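Side-chain contact in conserved hypothetical protein (Sulfolobus solfataricus, PDB 2GF6), which binds coenzyme A and is probably a hotdog-fold thioesterase that hydrolyses fatty acyl-CoA: residues A[39-42]-A[43-47]. Numbering follows the deposited sequence.
Sequences KFIK and EKVGI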
loop_
_atom_site.group_PDB
_atom_site.type_symbol
_atom_site.label_atom_id
_atom_site.label_comp_id
_atom_site.label_asym_id
_atom_site.label_seq_id
_atom_site.Cartn_x
_atom_site.Cartn_y
_atom_site.Cartn_z
ATOM N N LYS A 39 16.530 -9.513 5.084
ATOM C CA LYS A 39 17.088 -10.875 5.168
ATOM C C LYS A 39 18.594 -10.827 5.391
ATOM O O LYS A 39 19.141 -11.547 6.229
ATOM C CB LYS A 39 16.758 -11.688 3.900
ATOM C CG LYS A 39 17.166 -13.158 3.990
ATOM C CD LYS A 39 17.039 -13.921 2.642
ATOM C CE LYS A 39 18.100 -13.494 1.623
ATOM N NZ LYS A 39 19.387 -14.292 1.696
ATOM N N PHE A 40 19.264 -9.960 4.637
ATOM C CA PHE A 40 20.692 -9.755 4.803
ATOM C C PHE A 40 21.071 -9.426 6.250
ATOM O O PHE A 40 21.989 -10.023 6.811
ATOM C CB PHE A 40 21.193 -8.654 3.864
ATOM C CG PHE A 40 22.564 -8.182 4.192
ATOM C CD1 PHE A 40 23.662 -8.920 3.828
ATOM C CD2 PHE A 40 22.754 -7.006 4.904
ATOM C CE1 PHE A 40 24.923 -8.488 4.138
ATOM C CE2 PHE A 40 24.016 -6.565 5.218
ATOM C CZ PHE A 40 25.105 -7.302 4.834
ATOM N N ILE A 41 20.378 -8.455 6.835
ATOM C CA ILE A 41 20.703 -8.016 8.194
ATOM C C ILE A 41 20.519 -9.169 9.178
ATOM O O ILE A 41 21.352 -9.392 10.072
ATOM C CB ILE A 41 19.847 -6.768 8.585
ATOM C CG1 ILE A 41 20.332 -5.541 7.808
ATOM C CG2 ILE A 41 19.921 -6.480 10.093
ATOM C CD1 ILE A 41 21.825 -5.191 8.000
ATOM N N LYS A 42 19.452 -9.942 8.975
ATOM C CA LYS A 42 19.151 -11.055 9.852
ATOM C C LYS A 42 20.277 -12.051 9.797
ATOM O O LYS A 42 20.804 -12.439 10.824
ATOM C CB LYS A 42 17.860 -11.732 9.433
ATOM C CG LYS A 42 17.435 -12.875 10.345
ATOM C CD LYS A 42 16.507 -13.846 9.612
ATOM C CE LYS A 42 15.051 -13.618 9.956
ATOM N NZ LYS A 42 14.650 -14.533 11.063
ATOM N N GLU A 43 20.648 -12.453 8.583
ATOM C CA GLU A 43 21.682 -13.476 8.397
ATOM C C GLU A 43 23.117 -12.990 8.718
ATOM O O GLU A 43 23.937 -13.743 9.245
ATOM C CB GLU A 43 21.619 -14.026 6.968
ATOM C CG GLU A 43 20.354 -14.810 6.691
ATOM C CD GLU A 43 20.159 -15.224 5.213
ATOM O OE1 GLU A 43 20.815 -14.662 4.300
ATOM O OE2 GLU A 43 19.302 -16.112 4.973
ATOM N N LYS A 44 23.437 -11.746 8.402
ATOM C CA LYS A 44 24.819 -11.264 8.610
ATOM C C LYS A 44 25.068 -10.733 10.037
ATOM O O LYS A 44 26.132 -10.949 10.609
ATOM C CB LYS A 44 25.141 -10.187 7.562
ATOM C CG LYS A 44 26.556 -9.517 7.675
ATOM C CD LYS A 44 27.716 -10.473 7.348
ATOM C CE LYS A 44 27.854 -10.769 5.853
ATOM N NZ LYS A 44 28.913 -11.817 5.619
ATOM N N VAL A 45 24.087 -10.019 10.587
ATOM C CA VAL A 45 24.225 -9.348 11.896
ATOM C C VAL A 45 23.388 -10.035 12.958
ATOM O O VAL A 45 23.688 -9.949 14.143
ATOM C CB VAL A 45 23.757 -7.865 11.835
ATOM C CG1 VAL A 45 24.174 -7.118 13.099
ATOM C CG2 VAL A 45 24.285 -7.181 10.608
ATOM N N GLY A 46 22.317 -10.696 12.553
ATOM C CA GLY A 46 21.463 -11.388 13.508
ATOM C C GLY A 46 20.566 -10.495 14.347
ATOM O O GLY A 46 20.290 -10.799 15.489
ATOM N N ILE A 47 20.050 -9.427 13.751
ATOM C CA ILE A 47 19.232 -8.486 14.463
ATOM C C ILE A 47 18.028 -8.155 13.619
ATOM O O ILE A 47 18.039 -8.410 12.406
ATOM C CB ILE A 47 20.028 -7.186 14.755
ATOM C CG1 ILE A 47 20.463 -6.500 13.453
ATOM C CG2 ILE A 47 21.226 -7.513 15.668
ATOM C CD1 ILE A 47 20.981 -5.070 13.630
#
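K39 and E43, one helical turn apart, form an i to i+4 salt bridge on the flank of the last turns of helix 26-45. The lysine chain runs straight through CD and then bends at chi3 (71°) and chi4, which brings NZ to within 3.0 Å of OE1 of E43 on the syn side of the carboxylate, though 29° out of its plane; NZ also makes weak bonds to the backbone oxygens of I5 and V8. A methionine in place of K39 would probably leave the E43 carboxylate without its cationic mate and free to turn. One residue on, the same spacing sets CB of K44 over a face of the F40 ring, a CH-pi contact 4.1 Å from the centroid, while NZ of K44 reaches a salt bridge with E6. In this hotdog fold the long helix packs against the curved antiparallel sheet, and F40 accordingly also touches L81 and P83 of strand 76-85. G46, the first residue to leave helical backbone angles, takes positive phi, and I41 O accepts from both V45 N (2.9 Å) and G46 N (3.0 Å). The turn folds I47 back across I41: CG2 of I41, anti to its own N, meets I47 CG1 at a tight 3.4 Å.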